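Long-range contacts in NikO protein (Streptomyces tendae, PDB 4FQD), which is an enolpyruvyl transferase essential in nikkomycin biosynthesis, probably moving the enolpyruvyl group of phosphoenolpyruvate onto a nucleotide acceptor: residues G26-S31 with L283-P288; S48-I53 with T86-A91; V121-A126 with S162-A167; T209-H214 with P240-I245; V330-M335 with T358-A363. The protein carries 4 engineered substitutions. All coordinates share one frame; numbering follows the deposited sequence.

Interaction 1 of 5, residues G26-S31 with L283-P288; sequences GAVRTS and LRITGP
Thr30 closes over the carbonyl of Thr286, and its side chain can be followed atom by atom. CB lies 3.5 Å from Thr286 O. OG1 takes the position between the backbone N and the carbonyl carbon (chi1 58°), from which it donates to Thr286 O at 2.9 Å. The same oxygen accepts the backbone bond from Thr30 N, so one residue grips it twice. OG1 also lies 3.4 Å from Gly287 CA, where a CB would collide with the hydroxyl. The remaining branch, CG2, meets Ile285 CG2 at 3.7 Å, the two side chains crossing at about a right angle. An alanine here would probably cost Thr286 O one of the two bonds it receives from this residue and open a gap beside Ile285 CG2. Strands 27-29 and 283-286 run parallel, 19° apart, and 27-29 is an outermost strand of its sheet within this chain; helix 265-278 packs against the face bearing Val28 and Ile285, as expected of the inverse barrel, whose helices lie inside its sheets. Val28 N donates to Arg284 O, and Thr286 N to Val28 O at 2.9 Å. Val28 and Ile285 lie side by side, with Val28 CG2 3.7 Å from Ile285 CG1. On the other face Thr286 OG1 comes within 3.4 Å of Arg29 CB, while the Arg284 guanidinium forms a salt bridge with Glu317 of the adjoining strand.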
# COMPACT_ATOMS: atom_id res chain seq x y z
N GLY A 26 31.10 -15.30 -6.96
CA GLY A 26 31.48 -16.23 -5.91
C GLY A 26 30.28 -16.73 -5.13
O GLY A 26 29.15 -16.71 -5.63
N ALA A 27 30.52 -17.18 -3.91
CA ALA A 27 29.46 -17.67 -3.05
C ALA A 27 29.47 -16.96 -1.70
O ALA A 27 30.52 -16.56 -1.21
CB ALA A 27 29.58 -19.18 -2.86
N VAL A 28 28.29 -16.81 -1.11
CA VAL A 28 28.17 -16.19 0.20
C VAL A 28 27.40 -17.10 1.16
O VAL A 28 26.44 -17.76 0.77
CB VAL A 28 27.45 -14.82 0.13
CG1 VAL A 28 28.35 -13.79 -0.53
CG2 VAL A 28 26.13 -14.94 -0.61
N ARG A 29 27.84 -17.15 2.41
CA ARG A 29 27.13 -17.90 3.43
C ARG A 29 26.49 -16.95 4.44
O ARG A 29 27.13 -16.02 4.92
CB ARG A 29 28.06 -18.90 4.13
CG ARG A 29 29.27 -18.29 4.80
CD ARG A 29 30.11 -19.34 5.51
NE ARG A 29 29.36 -20.02 6.57
CZ ARG A 29 29.27 -21.34 6.69
NH1 ARG A 29 29.87 -22.13 5.82
NH2 ARG A 29 28.57 -21.87 7.69
N THR A 30 25.22 -17.19 4.73
CA THR A 30 24.48 -16.33 5.64
C THR A 30 24.73 -16.70 7.10
O THR A 30 25.15 -17.82 7.40
CB THR A 30 22.97 -16.40 5.37
OG1 THR A 30 22.52 -17.76 5.50
CG2 THR A 30 22.65 -15.90 3.97
N SER A 31 24.48 -15.75 7.99
CA SER A 31 24.53 -16.01 9.42
C SER A 31 23.11 -16.12 9.96
O SER A 31 22.15 -15.79 9.26
CB SER A 31 25.29 -14.90 10.14
OG SER A 31 26.65 -14.87 9.75
N LEU A 283 24.50 -15.51 -8.30
CA LEU A 283 25.11 -15.50 -6.98
C LEU A 283 24.49 -16.55 -6.06
O LEU A 283 23.30 -16.48 -5.73
CB LEU A 283 24.99 -14.12 -6.34
CG LEU A 283 25.75 -13.92 -5.03
CD1 LEU A 283 27.25 -13.99 -5.26
CD2 LEU A 283 25.36 -12.60 -4.37
N ARG A 284 25.30 -17.51 -5.64
CA ARG A 284 24.83 -18.57 -4.76
C ARG A 284 24.87 -18.11 -3.31
O ARG A 284 25.91 -17.66 -2.81
CB ARG A 284 25.68 -19.83 -4.94
CG ARG A 284 24.89 -21.13 -4.87
CD ARG A 284 25.75 -22.31 -5.29
NE ARG A 284 26.91 -22.46 -4.42
CZ ARG A 284 26.94 -23.22 -3.34
NH1 ARG A 284 25.87 -23.91 -2.98
NH2 ARG A 284 28.05 -23.31 -2.61
N ILE A 285 23.73 -18.21 -2.63
CA ILE A 285 23.62 -17.77 -1.24
C ILE A 285 23.20 -18.94 -0.35
O ILE A 285 22.08 -19.44 -0.46
CB ILE A 285 22.58 -16.64 -1.11
CG1 ILE A 285 22.83 -15.56 -2.17
CG2 ILE A 285 22.62 -16.04 0.29
CD1 ILE A 285 21.65 -14.63 -2.38
N THR A 286 24.09 -19.37 0.53
CA THR A 286 23.85 -20.56 1.33
C THR A 286 23.46 -20.25 2.77
O THR A 286 23.69 -19.15 3.28
CB THR A 286 25.08 -21.49 1.34
OG1 THR A 286 26.17 -20.84 2.01
CG2 THR A 286 25.50 -21.85 -0.08
N GLY A 287 22.88 -21.25 3.44
CA GLY A 287 22.46 -21.12 4.82
C GLY A 287 21.63 -22.32 5.22
O GLY A 287 20.75 -22.74 4.46
N PRO A 288 21.90 -22.89 6.40
CA PRO A 288 21.18 -24.08 6.87
C PRO A 288 19.69 -23.80 7.06
O PRO A 288 19.31 -23.03 7.94
CB PRO A 288 21.84 -24.40 8.21
CG PRO A 288 22.46 -23.11 8.65
CD PRO A 288 22.89 -22.43 7.38

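Interaction 2 of 5, residues S48-I53 with T86-A91. Engineered in segment 48-53: Arg52 (natural residue Pro).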
# COMPACT_ATOMS: atom_id res chain seq x y z
N SER A 48 16.32 -22.87 33.50
CA SER A 48 17.38 -23.41 34.34
C SER A 48 18.09 -24.53 33.60
O SER A 48 18.58 -25.48 34.21
CB SER A 48 16.80 -23.95 35.65
OG SER A 48 15.99 -22.98 36.29
N ALA A 49 18.15 -24.41 32.28
CA ALA A 49 18.74 -25.43 31.44
C ALA A 49 19.64 -24.81 30.38
O ALA A 49 19.39 -23.70 29.92
CB ALA A 49 17.66 -26.27 30.78
N PRO A 50 20.71 -25.53 29.99
CA PRO A 50 21.61 -25.03 28.94
C PRO A 50 20.93 -25.01 27.57
O PRO A 50 20.21 -25.95 27.22
CB PRO A 50 22.75 -26.04 28.95
CG PRO A 50 22.15 -27.29 29.50
CD PRO A 50 21.15 -26.82 30.52
N VAL A 51 21.15 -23.94 26.82
CA VAL A 51 20.59 -23.82 25.48
C VAL A 51 21.70 -23.66 24.44
O VAL A 51 22.41 -22.66 24.43
CB VAL A 51 19.63 -22.62 25.38
CG1 VAL A 51 19.15 -22.43 23.95
CG2 VAL A 51 18.45 -22.82 26.32
N ARG A 52 21.84 -24.66 23.58
CA ARG A 52 22.85 -24.63 22.53
C ARG A 52 22.29 -24.03 21.25
O ARG A 52 21.39 -24.59 20.63
CB ARG A 52 23.41 -26.02 22.27
CG ARG A 52 24.54 -26.03 21.25
CD ARG A 52 25.11 -27.42 21.03
NE ARG A 52 26.26 -27.37 20.14
CZ ARG A 52 26.92 -28.45 19.71
NH1 ARG A 52 26.53 -29.66 20.08
NH2 ARG A 52 27.96 -28.31 18.90
N ILE A 53 22.85 -22.89 20.84
CA ILE A 53 22.37 -22.18 19.67
C ILE A 53 23.33 -22.31 18.50
O ILE A 53 24.38 -21.66 18.47
CB ILE A 53 22.15 -20.69 19.98
CG1 ILE A 53 21.30 -20.53 21.25
CG2 ILE A 53 21.50 -19.99 18.80
CD1 ILE A 53 21.10 -19.09 21.67
N THR A 86 26.40 -21.10 23.41
CA THR A 86 25.85 -21.90 24.50
C THR A 86 25.64 -21.05 25.76
O THR A 86 26.60 -20.51 26.31
CB THR A 86 26.74 -23.10 24.84
OG1 THR A 86 26.87 -23.94 23.68
CG2 THR A 86 26.15 -23.90 25.98
N VAL A 87 24.39 -20.95 26.19
CA VAL A 87 24.06 -20.17 27.38
C VAL A 87 23.36 -21.04 28.43
O VAL A 87 22.79 -22.08 28.10
CB VAL A 87 23.15 -18.98 27.04
CG1 VAL A 87 23.88 -17.99 26.13
CG2 VAL A 87 21.86 -19.47 26.38
N ASP A 88 23.42 -20.60 29.68
CA ASP A 88 22.76 -21.31 30.77
C ASP A 88 22.46 -20.33 31.91
O ASP A 88 23.38 -19.79 32.53
CB ASP A 88 23.64 -22.45 31.28
CG ASP A 88 22.86 -23.47 32.10
OD1 ASP A 88 21.74 -23.15 32.56
OD2 ASP A 88 23.37 -24.60 32.29
N ALA A 89 21.18 -20.13 32.18
CA ALA A 89 20.76 -19.16 33.19
C ALA A 89 20.45 -19.82 34.53
O ALA A 89 19.73 -19.26 35.35
CB ALA A 89 19.55 -18.37 32.70
N SER A 90 21.01 -21.01 34.75
CA SER A 90 20.77 -21.75 35.98
C SER A 90 21.28 -21.00 37.21
O SER A 90 20.56 -20.86 38.20
CB SER A 90 21.42 -23.13 35.91
OG SER A 90 20.94 -23.87 34.80
N ALA A 91 22.52 -20.53 37.14
CA ALA A 91 23.16 -19.87 38.27
C ALA A 91 22.98 -18.35 38.24
O ALA A 91 23.75 -17.62 38.85
CB ALA A 91 24.63 -20.23 38.34
O HOH W 1 19.28 -21.02 30.49
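Thr86 faces Arg52, an engineered residue in place of the natural proline. The arginine CG, set anti to the backbone N (chi1 -176°), is the atom this side chain brings nearest to Thr86 OG1, at 4.0 Å. Val87 makes both backbone bonds of the pairing: Val87 O accepts from Val51 N at 2.8 Å, and Val87 N donates to Val51 O at 3.2 Å. Its CG2 branch meets Val51 CB at 4.0 Å on the face that helix 34-44 covers through Ala44. Asp88 lies side by side with the Pro50 ring, both pointing the same way, and OD2 is 3.6 Å from Pro50 CD. At Ala89 direct pairing gives way to a bridge: one water accepts from Ala89 N and donates to Ala49 O, at 2.7 Å from each. Ser90 N returns to Asp88 OD1 at 3.1 Å, reaching it from above the carboxylate plane, and this bond defines an Asx turn at the strand end. The Ser90 hydroxyl turns back to the same carboxylate, at a distance too short to rest on; Ser48 O is merely close, 2.9 Å from Ser90 OG. The strand axes, 161° apart, confirm the antiparallel run of 50-53 against 86-88. Within the mixed sheet, strand 50-54 lies between 84-88 and the parallel 257-260, and the helix against one face is the layering typical of the inverse alpha/beta barrel of the EPSP synthase family.

Interaction 3 of 5, residues V121-A126 with S162-A167; sequences VARLSA and SVDLTA
Arg123 and Asp164 form a salt bridge on one face of an antiparallel strand pair, 121-124 with 163-166, in which 163-166 is the middle strand of a three-stranded sheet. The strand axes run 162° apart. Backbone bonds link Ala122 with Leu165 and Leu124 with Val163 in both directions; Ala122 N reaches Leu165 O at 3.0 Å and Val163 N reaches Leu124 O at 2.9 Å. The two charged side chains lie side by side, pointing the same way. Arg123 is extended, with CG anti to the backbone N (chi1 -172°), and this puts CG 3.2 Å from Asp164 OD1. Farther along, NH1 meets the same OD1 at 2.8 Å and OD2 at 3.2 Å. The guanidinium and carboxylate planes stand 57° apart, so the groups meet at a slant, with NH1 as the gripping atom. OD2 has a second, long and weak ion pair with Arg156 on strand 154-157. An alanine in place of Asp164 would probably leave the Arg123 guanidinium without its carboxylate mate and freer to turn. The other face is apolar: Leu124 CB lies 4.0 Å from Val163 CB and Ala122 CB 4.1 Å from Leu165 CB, beneath helices 112-118 and 142-149. Beyond Ala126, itself poorly ordered, residues 127-138 are not modelled; the pair probably leads here into the counterpart of the mobile active-site loop of MurA relatives. The packing of those two helices on the apolar face is the layering of the inverse barrel.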
# COMPACT_ATOMS: atom_id res chain seq x y z
N VAL A 121 12.38 -8.08 41.11
CA VAL A 121 12.70 -6.70 40.78
C VAL A 121 13.59 -6.62 39.55
O VAL A 121 14.32 -7.56 39.23
CB VAL A 121 13.40 -5.98 41.95
CG1 VAL A 121 12.40 -5.60 43.03
CG2 VAL A 121 14.51 -6.85 42.53
N ALA A 122 13.51 -5.49 38.85
CA ALA A 122 14.32 -5.25 37.66
C ALA A 122 14.38 -3.76 37.35
O ALA A 122 13.36 -3.07 37.41
CB ALA A 122 13.76 -6.02 36.47
N ARG A 123 15.57 -3.27 37.02
CA ARG A 123 15.74 -1.87 36.68
C ARG A 123 15.90 -1.68 35.18
O ARG A 123 16.74 -2.33 34.56
CB ARG A 123 16.94 -1.27 37.42
CG ARG A 123 17.06 0.24 37.28
CD ARG A 123 18.21 0.78 38.12
NE ARG A 123 18.14 2.24 38.24
CZ ARG A 123 17.57 2.87 39.26
NH1 ARG A 123 17.02 2.19 40.25
NH2 ARG A 123 17.56 4.20 39.29
N LEU A 124 15.10 -0.79 34.61
CA LEU A 124 15.18 -0.51 33.18
C LEU A 124 15.93 0.80 32.94
O LEU A 124 15.34 1.88 32.94
CB LEU A 124 13.78 -0.45 32.56
CG LEU A 124 13.74 -0.30 31.04
CD1 LEU A 124 14.65 -1.34 30.40
CD2 LEU A 124 12.31 -0.45 30.54
N SER A 125 17.24 0.69 32.74
CA SER A 125 18.10 1.86 32.56
C SER A 125 17.77 2.62 31.29
O SER A 125 17.27 2.06 30.32
CB SER A 125 19.57 1.43 32.55
OG SER A 125 19.92 0.77 33.76
N ALA A 126 18.06 3.92 31.30
CA ALA A 126 17.79 4.78 30.15
C ALA A 126 19.09 5.28 29.52
O ALA A 126 19.85 4.50 28.95
CB ALA A 126 16.92 5.96 30.56
N SER A 162 14.96 6.18 33.98
CA SER A 162 15.04 4.76 34.30
C SER A 162 13.77 4.29 35.01
O SER A 162 13.10 5.08 35.67
CB SER A 162 16.26 4.46 35.17
OG SER A 162 17.46 4.80 34.49
N VAL A 163 13.45 3.01 34.85
CA VAL A 163 12.24 2.46 35.46
C VAL A 163 12.58 1.25 36.34
O VAL A 163 13.33 0.37 35.93
CB VAL A 163 11.22 2.02 34.39
CG1 VAL A 163 9.90 1.65 35.04
CG2 VAL A 163 11.01 3.13 33.37
N ASP A 164 12.01 1.23 37.54
CA ASP A 164 12.17 0.10 38.44
C ASP A 164 10.94 -0.80 38.40
O ASP A 164 9.83 -0.35 38.68
CB ASP A 164 12.41 0.59 39.87
CG ASP A 164 13.76 1.26 40.05
OD1 ASP A 164 14.73 0.80 39.40
OD2 ASP A 164 13.86 2.23 40.82
N LEU A 165 11.15 -2.06 38.05
CA LEU A 165 10.04 -3.01 37.97
C LEU A 165 9.93 -3.83 39.25
O LEU A 165 10.94 -4.25 39.82
CB LEU A 165 10.20 -3.94 36.76
CG LEU A 165 10.42 -3.29 35.39
CD1 LEU A 165 10.21 -4.32 34.28
CD2 LEU A 165 9.51 -2.10 35.19
N THR A 166 8.70 -4.06 39.71
CA THR A 166 8.45 -4.87 40.89
C THR A 166 7.28 -5.81 40.68
O THR A 166 6.29 -5.45 40.03
CB THR A 166 8.18 -3.99 42.13
OG1 THR A 166 7.25 -2.96 41.80
CG2 THR A 166 9.46 -3.36 42.64
N ALA A 167 7.38 -7.02 41.22
CA ALA A 167 6.32 -8.01 41.09
C ALA A 167 6.42 -9.08 42.17
O ALA A 167 7.26 -9.98 42.09
CB ALA A 167 6.36 -8.65 39.70

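Interaction 4 of 5, residues T209-H214 with P240-I245; sequences TTTLQH and PETWVI
Ile245 N donates to Thr210 O and Leu212 N to Trp243 O, each at 2.7 Å, the shortest of five backbone bonds that hold the strands together. The return bonds, from Thr210 N to Ile245 O and from Trp243 N to Leu212 O, complete the two pairs. Each of these four is nearly straight at the hydrogen, between 166° and 174°. The fifth, His214 N to Glu241 O at 2.9 Å, is more bent. Here the side chains cross at about a right angle. Glu241 CG stands anti to the carbonyl carbon (chi1 -58°), 3.9 Å from His214 CD2, and the chain then bends, bringing OE1 to 3.7 Å from the same CD2. Their polar ends serve other partners: His214 ND1 is hydrogen-bonded to Asp176, and Glu241 OE1 forms a salt bridge with Arg337. Outward from this end, the face carrying Thr211 and Val244 has small methyl contacts, among them Thr211 CG2 to Thr242 CG2 at 3.8 Å. On the buried face Leu212 CG meets Ile245 CD1 at 3.8 Å, with Ile245 CD1 also 3.6 Å from Thr210 O. Leu200 of helix 192-204 touches Leu212, Trp243 and Ile245, while the Trp243 ring stacks with Phe237 and touches helix 219-231. Strand 209-213 runs parallel to 174-176 and antiparallel to 242-248, which pairs in turn with 235-239. Two parallel strands followed by an antiparallel hairpin, backed by helices, make the sheet pattern typical of the inverse barrel in enolpyruvyl transferases.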
# COMPACT_ATOMS: atom_id res chain seq x y z
N THR A 209 -3.12 -19.83 33.10
CA THR A 209 -3.35 -19.88 31.66
C THR A 209 -3.41 -18.48 31.05
O THR A 209 -4.28 -17.68 31.37
CB THR A 209 -4.66 -20.62 31.32
OG1 THR A 209 -4.53 -22.00 31.71
CG2 THR A 209 -4.94 -20.55 29.83
N THR A 210 -2.46 -18.20 30.16
CA THR A 210 -2.42 -16.93 29.45
C THR A 210 -2.82 -17.14 28.00
O THR A 210 -2.32 -18.03 27.32
CB THR A 210 -1.02 -16.29 29.52
OG1 THR A 210 -0.70 -15.96 30.88
CG2 THR A 210 -0.96 -15.03 28.67
N THR A 211 -3.75 -16.31 27.52
CA THR A 211 -4.24 -16.43 26.15
C THR A 211 -3.96 -15.17 25.34
O THR A 211 -4.41 -14.08 25.68
CB THR A 211 -5.76 -16.72 26.13
OG1 THR A 211 -6.04 -17.87 26.93
CG2 THR A 211 -6.23 -16.96 24.70
N LEU A 212 -3.20 -15.33 24.26
CA LEU A 212 -2.83 -14.21 23.41
C LEU A 212 -3.61 -14.23 22.10
O LEU A 212 -3.79 -15.28 21.49
CB LEU A 212 -1.33 -14.21 23.13
CG LEU A 212 -0.43 -14.33 24.36
CD1 LEU A 212 1.04 -14.18 23.98
CD2 LEU A 212 -0.82 -13.31 25.42
N GLN A 213 -4.06 -13.06 21.67
CA GLN A 213 -4.89 -12.96 20.48
C GLN A 213 -4.22 -12.15 19.37
O GLN A 213 -3.63 -11.11 19.64
CB GLN A 213 -6.23 -12.32 20.83
CG GLN A 213 -7.38 -12.89 20.05
CD GLN A 213 -7.66 -14.33 20.42
OE1 GLN A 213 -8.00 -15.15 19.57
NE2 GLN A 213 -7.53 -14.65 21.71
N HIS A 214 -4.33 -12.64 18.14
CA HIS A 214 -3.72 -12.00 16.97
C HIS A 214 -2.23 -11.73 17.16
O HIS A 214 -1.80 -10.58 17.18
CB HIS A 214 -4.44 -10.70 16.62
CG HIS A 214 -5.92 -10.84 16.46
ND1 HIS A 214 -6.82 -10.40 17.40
CD2 HIS A 214 -6.65 -11.38 15.45
CE1 HIS A 214 -8.05 -10.66 16.98
NE2 HIS A 214 -7.97 -11.26 15.81
N PRO A 240 -6.29 -20.11 14.66
CA PRO A 240 -5.40 -19.39 13.74
C PRO A 240 -4.88 -18.11 14.37
O PRO A 240 -3.77 -17.67 14.06
CB PRO A 240 -6.31 -19.06 12.56
CG PRO A 240 -7.39 -20.09 12.61
CD PRO A 240 -7.62 -20.35 14.06
N GLU A 241 -5.68 -17.51 15.25
CA GLU A 241 -5.31 -16.25 15.89
C GLU A 241 -5.32 -16.36 17.41
O GLU A 241 -5.35 -15.34 18.11
CB GLU A 241 -6.26 -15.13 15.44
CG GLU A 241 -6.32 -14.91 13.94
CD GLU A 241 -5.04 -14.31 13.38
OE1 GLU A 241 -4.19 -13.87 14.18
OE2 GLU A 241 -4.89 -14.28 12.14
N THR A 242 -5.27 -17.58 17.92
CA THR A 242 -5.33 -17.79 19.36
C THR A 242 -4.19 -18.67 19.88
O THR A 242 -4.09 -19.84 19.53
CB THR A 242 -6.67 -18.43 19.79
OG1 THR A 242 -7.75 -17.58 19.39
CG2 THR A 242 -6.71 -18.63 21.30
N TRP A 243 -3.34 -18.08 20.71
CA TRP A 243 -2.25 -18.81 21.35
C TRP A 243 -2.49 -18.91 22.85
O TRP A 243 -2.72 -17.90 23.52
CB TRP A 243 -0.91 -18.14 21.06
CG TRP A 243 -0.46 -18.26 19.64
CD1 TRP A 243 -1.15 -18.84 18.61
CD2 TRP A 243 0.77 -17.81 19.09
NE1 TRP A 243 -0.42 -18.77 17.45
CE2 TRP A 243 0.77 -18.13 17.72
CE3 TRP A 243 1.89 -17.14 19.61
CZ2 TRP A 243 1.83 -17.83 16.87
CZ3 TRP A 243 2.94 -16.84 18.77
CH2 TRP A 243 2.90 -17.18 17.41
N VAL A 244 -2.42 -20.13 23.37
CA VAL A 244 -2.66 -20.36 24.79
C VAL A 244 -1.41 -20.89 25.49
O VAL A 244 -0.87 -21.93 25.11
CB VAL A 244 -3.82 -21.36 25.00
CG1 VAL A 244 -4.00 -21.67 26.48
CG2 VAL A 244 -5.11 -20.82 24.40
N ILE A 245 -0.96 -20.17 26.51
CA ILE A 245 0.20 -20.59 27.28
C ILE A 245 -0.20 -21.08 28.66
O ILE A 245 -0.54 -20.28 29.53
CB ILE A 245 1.23 -19.45 27.45
CG1 ILE A 245 1.60 -18.84 26.09
CG2 ILE A 245 2.47 -19.95 28.17
CD1 ILE A 245 0.90 -17.52 25.82

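Interaction 5 of 5, residues V330-M335 with T358-A363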
# COMPACT_ATOMS: atom_id res chain seq x y z
N VAL A 330 6.60 -1.66 -8.64
CA VAL A 330 5.60 -2.20 -7.74
C VAL A 330 5.16 -1.16 -6.71
O VAL A 330 5.91 -0.24 -6.39
CB VAL A 330 6.13 -3.43 -6.97
CG1 VAL A 330 6.25 -4.64 -7.90
CG2 VAL A 330 7.46 -3.11 -6.31
N GLU A 331 3.94 -1.31 -6.21
CA GLU A 331 3.50 -0.53 -5.06
C GLU A 331 3.10 -1.48 -3.94
O GLU A 331 2.41 -2.47 -4.16
CB GLU A 331 2.36 0.43 -5.44
CG GLU A 331 0.99 -0.19 -5.62
CD GLU A 331 0.19 -0.28 -4.33
OE1 GLU A 331 -0.92 -0.85 -4.36
OE2 GLU A 331 0.66 0.23 -3.29
N PHE A 332 3.57 -1.19 -2.73
CA PHE A 332 3.31 -2.06 -1.60
C PHE A 332 3.44 -1.33 -0.27
O PHE A 332 3.85 -0.17 -0.23
CB PHE A 332 4.26 -3.26 -1.62
CG PHE A 332 5.70 -2.90 -1.40
CD1 PHE A 332 6.50 -2.52 -2.46
CD2 PHE A 332 6.25 -2.95 -0.13
CE1 PHE A 332 7.82 -2.18 -2.26
CE2 PHE A 332 7.58 -2.62 0.07
CZ PHE A 332 8.36 -2.24 -1.00
N THR A 333 3.10 -2.02 0.80
CA THR A 333 3.18 -1.44 2.14
C THR A 333 3.96 -2.36 3.07
O THR A 333 3.59 -3.51 3.28
CB THR A 333 1.78 -1.20 2.73
OG1 THR A 333 1.07 -0.27 1.90
CG2 THR A 333 1.89 -0.63 4.13
N ALA A 334 5.05 -1.84 3.63
CA ALA A 334 5.81 -2.59 4.62
C ALA A 334 5.01 -2.65 5.92
O ALA A 334 4.76 -1.62 6.55
CB ALA A 334 7.16 -1.93 4.86
N MET A 335 4.61 -3.85 6.31
CA MET A 335 3.76 -4.03 7.48
C MET A 335 4.17 -5.24 8.31
O MET A 335 4.98 -6.06 7.87
CB MET A 335 2.30 -4.15 7.06
CG MET A 335 2.04 -5.25 6.05
SD MET A 335 0.34 -5.29 5.46
CE MET A 335 0.37 -6.75 4.43
N THR A 358 7.95 3.27 -8.42
CA THR A 358 7.77 2.32 -7.33
C THR A 358 7.30 3.05 -6.08
O THR A 358 7.96 3.98 -5.61
CB THR A 358 9.08 1.56 -7.02
OG1 THR A 358 9.32 0.58 -8.04
CG2 THR A 358 8.97 0.85 -5.68
N TYR A 359 6.15 2.64 -5.55
CA TYR A 359 5.57 3.29 -4.38
C TYR A 359 5.77 2.43 -3.14
O TYR A 359 5.31 1.29 -3.08
CB TYR A 359 4.09 3.57 -4.61
CG TYR A 359 3.80 4.40 -5.84
CD1 TYR A 359 3.61 3.80 -7.07
CD2 TYR A 359 3.72 5.78 -5.76
CE1 TYR A 359 3.35 4.56 -8.20
CE2 TYR A 359 3.46 6.55 -6.88
CZ TYR A 359 3.28 5.93 -8.10
OH TYR A 359 3.02 6.69 -9.21
N ILE A 360 6.44 3.00 -2.14
CA ILE A 360 6.72 2.28 -0.90
C ILE A 360 6.09 2.98 0.30
O ILE A 360 6.39 4.14 0.57
CB ILE A 360 8.23 2.12 -0.67
CG1 ILE A 360 8.87 1.37 -1.84
CG2 ILE A 360 8.50 1.42 0.65
CD1 ILE A 360 10.37 1.21 -1.71
N ARG A 361 5.22 2.27 1.01
CA ARG A 361 4.58 2.83 2.19
C ARG A 361 5.05 2.13 3.46
O ARG A 361 5.03 0.91 3.55
CB ARG A 361 3.06 2.74 2.08
CG ARG A 361 2.32 3.57 3.11
CD ARG A 361 0.82 3.40 2.98
NE ARG A 361 0.10 4.60 3.39
CZ ARG A 361 -0.32 5.53 2.55
NH1 ARG A 361 -0.11 5.40 1.25
NH2 ARG A 361 -0.97 6.60 3.01
N GLU A 362 5.46 2.93 4.44
CA GLU A 362 5.92 2.41 5.72
C GLU A 362 4.78 2.39 6.74
O GLU A 362 4.20 3.42 7.04
CB GLU A 362 7.07 3.26 6.25
CG GLU A 362 7.51 2.91 7.65
CD GLU A 362 8.14 1.53 7.73
OE1 GLU A 362 9.12 1.28 7.00
OE2 GLU A 362 7.65 0.70 8.53
N ALA A 363 4.48 1.20 7.26
CA ALA A 363 3.39 1.06 8.22
C ALA A 363 3.84 0.42 9.53
O ALA A 363 3.03 -0.13 10.28
CB ALA A 363 2.25 0.26 7.61
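Phe332 and Ile360 lie side by side on the helix-covered face, pointing the same way, and this sets the pattern for the parallel pair 331-334 with 358-362, whose axes are 18° apart. Phe332 CG sits between the backbone N and the carbonyl carbon (chi1 66°), and the ring leans toward its neighbour: CE1 and CZ both reach Ile360 CG1 at 3.7 Å. Leu347 of helix 344-351 touches the phenylalanine and Ala348 the isoleucine, so the helix that joins the two strands in a beta-alpha-beta unit covers this pair. Glu362 is buried on the same side, its OE1 hydrogen-bonded to Gln344 and Ser341. On the opposite face Glu331 CB meets Tyr359 CB at 3.7 Å. Next along, Thr333 and Arg361 also run side by side: Thr333 OG1 lies 3.6 Å from Arg361 CB, and Thr333 CG2 lies 3.6 Å from Ala363 CB. Beneath the side chains, five backbone bonds step between the strands from Val330 to Ala363; Ala334 N donates to Arg361 O at 2.8 Å and Ala363 N to Ala334 O at 2.9 Å. The face of Glu331 and Thr333 meets the second subunit, where Glu331 OE1 accepts from Thr333 N of that subunit and the Thr333 hydroxyl makes a weak bond to Glu331 of the same neighbour. Arg361 NE comes close to Arg361 NE of the second subunit, a juxtaposition of like charges. The chemistry thus sets a mostly apolar face with one satisfied carboxylate against a mixed face, where Glu331 and Thr333 bond across the dimer interface.

Overall arrangement
All five contacts are strand pairs, and none touches another. Interaction 1 joins segments 252 residues apart, so interactions 2, 3 and 4 all fall in sequence between its strands, while interaction 5 follows it. Interactions 2, 3 and 4 have centres 24 to 27 Å apart; interactions 1 and 5 have centres 28 Å apart. Interactions 1 and 3 are most distant, about 41 Å between centres and on opposite sides of the chain's centre. Nearest atoms are about 10 Å apart for interactions 1 and 2 and about 12 Å for 4 and 5. Enolpyruvyl transferases have a two-domain fold with the active site between the domains; interaction 3 leads into the unmodelled loop probably belonging to it.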